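Local coordinates for protein TetR family transcriptional regulator (Mycobacterium smegmatis, PDB 5XS9) that probably represses transcription of biotin-related genes as BioQ, a dimeric DNA-binding regulator of the TetR family, at residues T144-E147 with Q148-Q152; I111-Q114 with L115-A119; F44-K47 with Q48-L51; A12-I15 with L16-G20. All coordinates share one frame; numbering follows the deposited sequence.

Four local contacts, each between residues close in sequence, fall in both domains of this all-helical TetR-type subunit. Along the chain they come in the order interaction 4 (helix 5-19), interaction 3 (start of helix 47-58), interaction 2 (helix 106-122) and interaction 1 (helix 129-155). Interactions 3 and 4 share the N-terminal DNA-binding domain, with centres 15 Å apart, and meet where Leu50 CD1 packs on Ala12 CB at 3.9 Å. Interactions 1 and 2 belong to the C-terminal domain, on successive helices but with centres 25 Å apart on opposite sides of the chain's centre. There interaction 1 touches the second subunit, consistent with a regulator that works as a dimer.

Interaction 1 (T144-E147 with Q148-Q152); sequences TVDE and QSRLQ
Asp146 CG lies beside its own carbonyl carbon (chi1 178°), and Arg150 bends at chi3 (-87°) to bring its guanidinium to Asp146 OD2, one helical turn away. This i to i+4 salt bridge lies on helix 129-155 of the C-terminal domain, where the dimer of a TetR-type regulator is built; Tyr138 of the second subunit packs on both side chains. One carboxylate oxygen does all the gripping: Arg150 NE gives a hydrogen bond to Asp146 OD2 at 2.8 Å. Arg150 NH2 also points to Asp146 OD2, and the modelled 2.5 Å there is suspiciously short, so its exact length is doubtful. The carboxylate and guanidinium planes are turned 53° apart, and NE comes in from above the carboxylate plane while OD2 stays almost within the guanidinium plane. One face of the guanidinium rests, toward its rim, over Glu147 CA.

Beside it, Glu147 and Leu151 run alongside each other, Leu151 CD1 lying 4.1 Å from Glu147 CG. The acid of Glu147 looks elsewhere, to a salt bridge with Arg83 on helix 71-87, while Gln148 bonds through its amide to Ala93 N and Leu86 O. Ser149 folds back on the helix, where Val145 O takes two bonds: Ser149 N reaches it at 3.0 Å, and Ser149 OG donates to the same Val145 O at 2.8 Å from the opposite face of its carbonyl plane.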
loop_
_atom_site.group_PDB
_atom_site.type_symbol
_atom_site.label_atom_id
_atom_site.label_comp_id
_atom_site.label_asym_id
_atom_site.label_seq_id
_atom_site.Cartn_x
_atom_site.Cartn_y
_atom_site.Cartn_z
ATOM N N THR A 144 -5.407 3.863 0.297
ATOM C CA THR A 144 -6.203 3.795 -0.928
ATOM C C THR A 144 -6.088 2.435 -1.635
ATOM O O THR A 144 -7.089 1.974 -2.155
ATOM C CB THR A 144 -5.893 4.943 -1.893
ATOM O OG1 THR A 144 -5.941 6.214 -1.187
ATOM C CG2 THR A 144 -6.894 4.953 -2.976
ATOM N N VAL A 145 -4.928 1.750 -1.593
ATOM C CA VAL A 145 -4.869 0.387 -2.015
ATOM C C VAL A 145 -5.843 -0.457 -1.199
ATOM O O VAL A 145 -6.532 -1.308 -1.750
ATOM C CB VAL A 145 -3.409 -0.200 -1.913
ATOM C CG1 VAL A 145 -3.419 -1.694 -2.177
ATOM C CG2 VAL A 145 -2.464 0.512 -2.905
ATOM N N ASP A 146 -5.874 -0.276 0.111
ATOM C CA ASP A 146 -6.706 -1.081 0.960
ATOM C C ASP A 146 -8.200 -0.793 0.658
ATOM O O ASP A 146 -9.005 -1.723 0.475
ATOM C CB ASP A 146 -6.389 -0.750 2.396
ATOM C CG ASP A 146 -7.257 -1.520 3.410
ATOM O OD1 ASP A 146 -6.924 -2.629 3.754
ATOM O OD2 ASP A 146 -8.264 -0.989 3.887
ATOM N N GLU A 147 -8.533 0.488 0.541
ATOM C CA GLU A 147 -9.926 0.937 0.250
ATOM C C GLU A 147 -10.464 0.384 -1.090
ATOM O O GLU A 147 -11.546 -0.173 -1.196
ATOM C CB GLU A 147 -9.972 2.459 0.292
ATOM C CG GLU A 147 -11.308 3.089 -0.075
ATOM C CD GLU A 147 -11.231 4.608 -0.063
ATOM O OE1 GLU A 147 -10.169 5.216 -0.362
ATOM O OE2 GLU A 147 -12.251 5.188 0.239
ATOM N N GLN A 148 -9.658 0.468 -2.104
ATOM C CA GLN A 148 -10.034 0.054 -3.435
ATOM C C GLN A 148 -10.063 -1.455 -3.598
ATOM O O GLN A 148 -10.963 -1.985 -4.266
ATOM C CB GLN A 148 -9.113 0.790 -4.398
ATOM C CG GLN A 148 -9.339 0.602 -5.848
ATOM C CD GLN A 148 -8.540 1.621 -6.631
ATOM O OE1 GLN A 148 -7.295 1.699 -6.515
ATOM N NE2 GLN A 148 -9.233 2.393 -7.448
ATOM N N SER A 149 -9.157 -2.195 -2.952
ATOM C CA SER A 149 -9.327 -3.583 -2.924
ATOM C C SER A 149 -10.665 -3.970 -2.300
ATOM O O SER A 149 -11.324 -4.866 -2.793
ATOM C CB SER A 149 -8.285 -4.297 -2.060
ATOM O OG SER A 149 -7.075 -3.928 -2.584
ATOM N N ARG A 150 -10.975 -3.412 -1.163
ATOM C CA ARG A 150 -12.243 -3.719 -0.518
ATOM C C ARG A 150 -13.472 -3.365 -1.358
ATOM O O ARG A 150 -14.371 -4.161 -1.455
ATOM C CB ARG A 150 -12.311 -3.111 0.859
ATOM C CG ARG A 150 -11.301 -3.783 1.787
ATOM C CD ARG A 150 -11.476 -3.389 3.247
ATOM N NE ARG A 150 -10.759 -2.212 3.580
ATOM C CZ ARG A 150 -11.296 -0.981 3.688
ATOM N NH1 ARG A 150 -12.621 -0.765 3.534
ATOM N NH2 ARG A 150 -10.488 0.074 3.940
ATOM N N LEU A 151 -13.467 -2.217 -2.011
ATOM C CA LEU A 151 -14.605 -1.789 -2.850
ATOM C C LEU A 151 -14.723 -2.717 -4.047
ATOM O O LEU A 151 -15.831 -3.092 -4.416
ATOM C CB LEU A 151 -14.444 -0.332 -3.348
ATOM C CG LEU A 151 -14.577 0.846 -2.385
ATOM C CD1 LEU A 151 -14.053 2.168 -3.022
ATOM C CD2 LEU A 151 -16.062 0.924 -1.964
ATOM N N GLN A 152 -13.594 -3.120 -4.635
ATOM C CA GLN A 152 -13.601 -3.937 -5.870
ATOM C C GLN A 152 -14.104 -5.328 -5.574
ATOM O O GLN A 152 -14.843 -5.901 -6.373
ATOM C CB GLN A 152 -12.237 -4.011 -6.589
ATOM C CG GLN A 152 -11.975 -2.687 -7.290
ATOM C CD GLN A 152 -10.568 -2.519 -7.801
ATOM O OE1 GLN A 152 -9.720 -3.445 -7.757
ATOM N NE2 GLN A 152 -10.300 -1.320 -8.295
#

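Interaction 2 (I111-Q114 with L115-A119)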
loop_
_atom_site.group_PDB
_atom_site.type_symbol
_atom_site.label_atom_id
_atom_site.label_comp_id
_atom_site.label_asym_id
_atom_site.label_seq_id
_atom_site.Cartn_x
_atom_site.Cartn_y
_atom_site.Cartn_z
ATOM N N ILE A 111 4.254 15.471 -7.014
ATOM C CA ILE A 111 3.410 15.631 -5.834
ATOM C C ILE A 111 4.228 15.579 -4.552
ATOM O O ILE A 111 3.991 16.347 -3.637
ATOM C CB ILE A 111 2.225 14.608 -5.855
ATOM C CG1 ILE A 111 1.203 15.058 -6.947
ATOM C CG2 ILE A 111 1.560 14.565 -4.471
ATOM C CD1 ILE A 111 0.385 13.891 -7.470
ATOM N N VAL A 112 5.193 14.678 -4.505
ATOM C CA VAL A 112 6.082 14.580 -3.395
ATOM C C VAL A 112 6.884 15.874 -3.162
ATOM O O VAL A 112 6.954 16.377 -2.050
ATOM C CB VAL A 112 7.083 13.422 -3.647
ATOM C CG1 VAL A 112 8.334 13.501 -2.778
ATOM C CG2 VAL A 112 6.393 12.103 -3.463
ATOM N N GLU A 113 7.384 16.481 -4.240
ATOM C CA GLU A 113 8.074 17.760 -4.124
ATOM C C GLU A 113 7.095 18.803 -3.634
ATOM O O GLU A 113 7.398 19.647 -2.774
ATOM C CB GLU A 113 8.730 18.136 -5.495
ATOM C CG GLU A 113 9.089 19.608 -5.662
ATOM C CD GLU A 113 10.459 20.034 -5.085
ATOM O OE1 GLU A 113 10.527 21.149 -4.510
ATOM O OE2 GLU A 113 11.476 19.306 -5.230
ATOM N N GLN A 114 5.889 18.800 -4.158
ATOM C CA GLN A 114 4.954 19.766 -3.655
ATOM C C GLN A 114 4.636 19.594 -2.159
ATOM O O GLN A 114 4.572 20.551 -1.426
ATOM C CB GLN A 114 3.686 19.708 -4.503
ATOM C CG GLN A 114 2.723 20.799 -4.254
ATOM C CD GLN A 114 1.701 20.941 -5.390
ATOM O OE1 GLN A 114 2.044 20.937 -6.572
ATOM N NE2 GLN A 114 0.459 21.133 -5.025
ATOM N N LEU A 115 4.460 18.361 -1.702
ATOM C CA LEU A 115 4.259 18.117 -0.299
ATOM C C LEU A 115 5.486 18.523 0.582
ATOM O O LEU A 115 5.313 18.949 1.707
ATOM C CB LEU A 115 3.946 16.650 -0.044
ATOM C CG LEU A 115 2.585 16.154 -0.555
ATOM C CD1 LEU A 115 2.622 14.645 -0.472
ATOM C CD2 LEU A 115 1.422 16.796 0.180
ATOM N N GLY A 116 6.694 18.337 0.068
ATOM C CA GLY A 116 7.894 18.805 0.726
ATOM C C GLY A 116 7.891 20.276 1.002
ATOM O O GLY A 116 8.304 20.680 2.054
ATOM N N ARG A 117 7.327 21.095 0.115
ATOM C CA ARG A 117 7.158 22.520 0.444
ATOM C C ARG A 117 6.241 22.845 1.639
ATOM O O ARG A 117 6.486 23.771 2.424
ATOM C CB ARG A 117 6.727 23.278 -0.799
ATOM C CG ARG A 117 7.846 23.236 -1.880
ATOM C CD ARG A 117 7.556 24.167 -3.076
ATOM N NE ARG A 117 6.833 23.446 -4.137
ATOM C CZ ARG A 117 7.390 22.845 -5.195
ATOM N NH1 ARG A 117 8.714 22.900 -5.397
ATOM N NH2 ARG A 117 6.616 22.176 -6.071
ATOM N N ALA A 118 5.199 22.031 1.833
ATOM C CA ALA A 118 4.332 22.219 2.964
ATOM C C ALA A 118 5.093 21.751 4.198
ATOM O O ALA A 118 5.027 22.366 5.257
ATOM C CB ALA A 118 3.033 21.378 2.765
ATOM N N ALA A 119 5.816 20.656 4.091
ATOM C CA ALA A 119 6.585 20.147 5.277
ATOM C C ALA A 119 7.585 21.199 5.765
ATOM O O ALA A 119 7.769 21.417 6.952
ATOM C CB ALA A 119 7.291 18.853 4.956
#
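Ile111 and Leu115 lie side by side and point the same way, one turn apart on helix 106-122 of the C-terminal domain. The branch methyl Ile111 CG2 meets the terminal methyl Leu115 CD1 at 4.1 Å, and Leu115 carries this apolar strip on to Ala133 and Ile137 of helix 129-155. The backbone bond Leu115 N to Ile111 O, 2.8 Å, closes the same turn. Val112 turns its side chain away to Ile137, while its carbonyl takes the N-H of Gly116.

Glu113 provides the charged part. With CG anti to the backbone N (chi1 161°), Glu113 CG comes to 3.3 Å from Arg117 NH1; the bend at chi2 (85°) then turns the carboxylate to the same group, Glu113 OE1 forming a salt bridge with Arg117 NH1 at 2.7 Å. The carboxylate and guanidinium planes are inclined by 35°. Arg117, bent in turn at chi3, lays one face of its guanidinium over Glu113 O, 4.0 Å above the plane. Gln114 ends the segment with CB 4.1 Å from Arg117 NH2, but its amide leaves the helix, NE2 bonding to Thr64 O.

The helix is thus two-sided. Leu115 packs on helices 71-87 and 129-155 and Ile111 on Ala62 of a loop, whereas the acid and the arginine pair on the exposed side, where solvent would probably weaken their electrostatic attraction.

Interaction 3 (F44-K47 with Q48-L51); sequences FANK and QELL
Asn46 caps the start of helix 47-58 by taking the N-H of Glu49. Its chi1 of 56° wedges CG between the backbone N and the carbonyl carbon, which turns the amide oxygen back over the first turn; Glu49 N then donates to Asn46 OD1 at 2.9 Å, nearly along the C=O axis. Against this amide stacks that of Gln48, bent at chi2, the two planes only 13° apart and Gln48 NE2 lying 3.4 Å from Asn46 CG.

Glu49, extended beyond CG, passes Asn46 OD1 and reaches back to Ala45. Its OE1 accepts the N-H of Ala45 at 3.1 Å in a straight bond, met from above the carboxylate plane. That donor lies one residue before the N-cap and is not the N-H of Asn46 that a capping box would use. Phe44 lays one ring face on the backbone: Leu50 CA sits 4.0 Å from the ring centroid in a CH-pi contact. Leu50 CG is anti to the backbone N (chi1 167°), which carries CD1 to Phe44 CE2 at 3.6 Å. On the other flank Lys47 CG touches Leu51 CD1 at 3.8 Å.

The segment follows the helix-turn-helix of the TetR-type DNA-binding domain, whose core Phe44 and Leu50 join. Phe44 packs on Val8 and Val9 of helix 5-19, Leu50 on Met26 and Leu29 of helix 26-33, and Leu51 on Leu95 and Ser99 of helix 92-101.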
loop_
_atom_site.group_PDB
_atom_site.type_symbol
_atom_site.label_atom_id
_atom_site.label_comp_id
_atom_site.label_asym_id
_atom_site.label_seq_id
_atom_site.Cartn_x
_atom_site.Cartn_y
_atom_site.Cartn_z
ATOM N N PHE A 44 7.055 2.581 -25.872
ATOM C CA PHE A 44 7.501 2.128 -24.578
ATOM C C PHE A 44 8.421 0.989 -24.736
ATOM O O PHE A 44 8.130 0.075 -25.484
ATOM C CB PHE A 44 6.295 1.668 -23.787
ATOM C CG PHE A 44 5.210 2.701 -23.695
ATOM C CD1 PHE A 44 5.413 3.853 -22.944
ATOM C CD2 PHE A 44 4.004 2.520 -24.343
ATOM C CE1 PHE A 44 4.424 4.803 -22.847
ATOM C CE2 PHE A 44 3.022 3.467 -24.245
ATOM C CZ PHE A 44 3.243 4.603 -23.504
ATOM N N ALA A 45 9.526 1.013 -24.021
ATOM C CA ALA A 45 10.481 -0.059 -24.086
ATOM C C ALA A 45 10.024 -1.309 -23.374
ATOM O O ALA A 45 10.500 -2.396 -23.718
ATOM C CB ALA A 45 11.826 0.374 -23.577
ATOM N N ASN A 46 9.107 -1.193 -22.417
ATOM C CA ASN A 46 8.745 -2.334 -21.586
ATOM C C ASN A 46 7.482 -2.031 -20.847
ATOM O O ASN A 46 6.991 -0.904 -20.905
ATOM C CB ASN A 46 9.874 -2.745 -20.632
ATOM C CG ASN A 46 10.342 -1.601 -19.745
ATOM O OD1 ASN A 46 9.557 -0.850 -19.161
ATOM N ND2 ASN A 46 11.629 -1.425 -19.695
ATOM N N LYS A 47 6.906 -3.047 -20.211
ATOM C CA LYS A 47 5.655 -2.852 -19.502
ATOM C C LYS A 47 5.761 -1.812 -18.363
ATOM O O LYS A 47 4.804 -1.086 -18.119
ATOM C CB LYS A 47 5.120 -4.147 -18.927
ATOM C CG LYS A 47 3.767 -3.919 -18.215
ATOM C CD LYS A 47 2.716 -5.020 -18.313
ATOM C CE LYS A 47 2.779 -5.981 -17.164
ATOM N NZ LYS A 47 4.195 -6.411 -17.046
ATOM N N GLN A 48 6.902 -1.714 -17.689
ATOM C CA GLN A 48 7.051 -0.707 -16.620
ATOM C C GLN A 48 6.989 0.696 -17.140
ATOM O O GLN A 48 6.515 1.559 -16.432
ATOM C CB GLN A 48 8.373 -0.813 -15.847
ATOM C CG GLN A 48 8.651 -2.186 -15.299
ATOM C CD GLN A 48 9.363 -3.054 -16.338
ATOM O OE1 GLN A 48 8.747 -3.925 -16.967
ATOM N NE2 GLN A 48 10.668 -2.783 -16.556
ATOM N N GLU A 49 7.497 0.968 -18.353
ATOM C CA GLU A 49 7.329 2.293 -18.905
ATOM C C GLU A 49 5.924 2.503 -19.289
ATOM O O GLU A 49 5.432 3.604 -19.179
ATOM C CB GLU A 49 8.237 2.516 -20.146
ATOM C CG GLU A 49 9.727 2.600 -19.796
ATOM C CD GLU A 49 10.626 2.969 -21.003
ATOM O OE1 GLU A 49 10.164 3.331 -22.143
ATOM O OE2 GLU A 49 11.824 2.872 -20.772
ATOM N N LEU A 50 5.239 1.468 -19.796
ATOM C CA LEU A 50 3.835 1.668 -20.165
ATOM C C LEU A 50 3.052 1.985 -18.892
ATOM O O LEU A 50 2.239 2.877 -18.860
ATOM C CB LEU A 50 3.235 0.418 -20.802
ATOM C CG LEU A 50 1.693 0.411 -20.954
ATOM C CD1 LEU A 50 1.236 1.541 -21.829
ATOM C CD2 LEU A 50 1.143 -0.917 -21.432
ATOM N N LEU A 51 3.278 1.223 -17.839
ATOM C CA LEU A 51 2.521 1.472 -16.591
ATOM C C LEU A 51 2.784 2.864 -16.045
ATOM O O LEU A 51 1.840 3.526 -15.593
ATOM C CB LEU A 51 2.822 0.391 -15.551
ATOM C CG LEU A 51 2.300 -1.007 -15.908
ATOM C CD1 LEU A 51 2.918 -2.073 -14.970
ATOM C CD2 LEU A 51 0.803 -1.060 -15.847
#

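Interaction 4 (A12-I15 with L16-G20); sequences ATKI and LDDHG
Ile15 and His19 meet at the C-terminal end of helix 5-19, the first helix of the TetR-type DNA-binding domain. Ile15 O receives His19 N at 2.7 Å and draws a weak, long second bond from Gly20 N, while His19 CB lies 3.3 Å from the same Ile15 O. Gly20 also gives its N-H to Leu16 O at 2.8 Å and then leaves helical angles with a positive phi of 95°, where the chain turns out of the helix. The branched side chain of Ile15 points off this turn to Leu29 and Glu32 of helix 26-33.

Leu16 puts CB 3.4 Å from Thr13 O and sends its branched end inward, against Ile58 of helix 47-58 and His89. Its N-H closes the preceding turn on Ala12 O. Thr13 and Asp17 lie alongside each other, Thr13 CG2 at 3.8 Å from Asp17 OD2, but their polar atoms work outside the pair: the hydroxyl of Thr13 bonds to Val9 O and His57, and Asp17 OD2 to His89.

Lys14 carries the charged contact. Nearly extended until a bend at chi4 (48°), it brings NZ to 3.0 Å from Asp18 OD2, which accepts it with its syn lone pair; Lys14 CG lies 3.5 Å from that same Asp18 OD2. Both residues are exposed, so this salt bridge is probably a modest tie across one turn. Asp17 and Asp18 stand near the carbonyl-rich end of the helix, where acids are usually less well placed; the Lys14 charge would offset that for Asp18, and Asp17 OD2 has its hydrogen bond to His89.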
loop_
_atom_site.group_PDB
_atom_site.type_symbol
_atom_site.label_atom_id
_atom_site.label_comp_id
_atom_site.label_asym_id
_atom_site.label_seq_id
_atom_site.Cartn_x
_atom_site.Cartn_y
_atom_site.Cartn_z
ATOM N N ALA A 12 -4.689 2.007 -23.234
ATOM C CA ALA A 12 -4.116 1.225 -22.095
ATOM C C ALA A 12 -4.928 1.464 -20.813
ATOM O O ALA A 12 -5.191 0.528 -20.050
ATOM C CB ALA A 12 -2.678 1.628 -21.887
ATOM N N THR A 13 -5.413 2.711 -20.653
ATOM C CA THR A 13 -6.206 3.126 -19.497
ATOM C C THR A 13 -7.586 2.491 -19.510
ATOM O O THR A 13 -8.120 2.050 -18.477
ATOM C CB THR A 13 -6.251 4.694 -19.396
ATOM O OG1 THR A 13 -4.906 5.119 -19.214
ATOM C CG2 THR A 13 -7.090 5.179 -18.271
ATOM N N LYS A 14 -8.145 2.370 -20.689
ATOM C CA LYS A 14 -9.422 1.668 -20.842
ATOM C C LYS A 14 -9.332 0.152 -20.528
ATOM O O LYS A 14 -10.212 -0.416 -19.913
ATOM C CB LYS A 14 -9.920 1.898 -22.283
ATOM C CG LYS A 14 -11.331 1.414 -22.558
ATOM C CD LYS A 14 -11.770 1.878 -23.943
ATOM C CE LYS A 14 -12.780 0.932 -24.566
ATOM N NZ LYS A 14 -13.867 0.603 -23.609
ATOM N N ILE A 15 -8.242 -0.492 -20.907
ATOM C CA ILE A 15 -8.048 -1.892 -20.536
ATOM C C ILE A 15 -7.995 -2.010 -18.992
ATOM O O ILE A 15 -8.600 -2.902 -18.379
ATOM C CB ILE A 15 -6.760 -2.452 -21.175
ATOM C CG1 ILE A 15 -6.953 -2.556 -22.694
ATOM C CG2 ILE A 15 -6.406 -3.829 -20.630
ATOM C CD1 ILE A 15 -5.674 -2.643 -23.490
ATOM N N LEU A 16 -7.243 -1.111 -18.381
ATOM C CA LEU A 16 -7.135 -1.045 -16.939
ATOM C C LEU A 16 -8.482 -0.887 -16.322
ATOM O O LEU A 16 -8.835 -1.669 -15.451
ATOM C CB LEU A 16 -6.193 0.090 -16.515
ATOM C CG LEU A 16 -6.191 0.314 -14.991
ATOM C CD1 LEU A 16 -5.317 -0.711 -14.306
ATOM C CD2 LEU A 16 -5.667 1.691 -14.716
ATOM N N ASP A 17 -9.232 0.127 -16.756
ATOM C CA ASP A 17 -10.585 0.358 -16.215
ATOM C C ASP A 17 -11.491 -0.829 -16.391
ATOM O O ASP A 17 -12.084 -1.284 -15.441
ATOM C CB ASP A 17 -11.216 1.661 -16.808
ATOM C CG ASP A 17 -10.508 2.915 -16.290
ATOM O OD1 ASP A 17 -10.014 2.816 -15.158
ATOM O OD2 ASP A 17 -10.394 3.972 -16.958
ATOM N N ASP A 18 -11.580 -1.326 -17.610
ATOM C CA ASP A 18 -12.475 -2.462 -17.934
ATOM C C ASP A 18 -12.053 -3.806 -17.359
ATOM O O ASP A 18 -12.895 -4.630 -17.003
ATOM C CB ASP A 18 -12.613 -2.594 -19.464
ATOM C CG ASP A 18 -13.311 -1.410 -20.095
ATOM O OD1 ASP A 18 -13.950 -0.615 -19.407
ATOM O OD2 ASP A 18 -13.176 -1.243 -21.312
ATOM N N HIS A 19 -10.758 -4.055 -17.258
ATOM C CA HIS A 19 -10.327 -5.412 -16.970
ATOM C C HIS A 19 -9.374 -5.589 -15.841
ATOM O O HIS A 19 -9.098 -6.719 -15.505
ATOM C CB HIS A 19 -9.693 -6.022 -18.239
ATOM C CG HIS A 19 -10.643 -6.104 -19.384
ATOM N ND1 HIS A 19 -11.783 -6.875 -19.340
ATOM C CD2 HIS A 19 -10.654 -5.475 -20.582
ATOM C CE1 HIS A 19 -12.450 -6.729 -20.468
ATOM N NE2 HIS A 19 -11.794 -5.874 -21.230
ATOM N N GLY A 20 -8.820 -4.509 -15.282
ATOM C CA GLY A 20 -7.923 -4.630 -14.179
ATOM C C GLY A 20 -6.467 -4.653 -14.572
ATOM O O GLY A 20 -6.094 -4.910 -15.708
#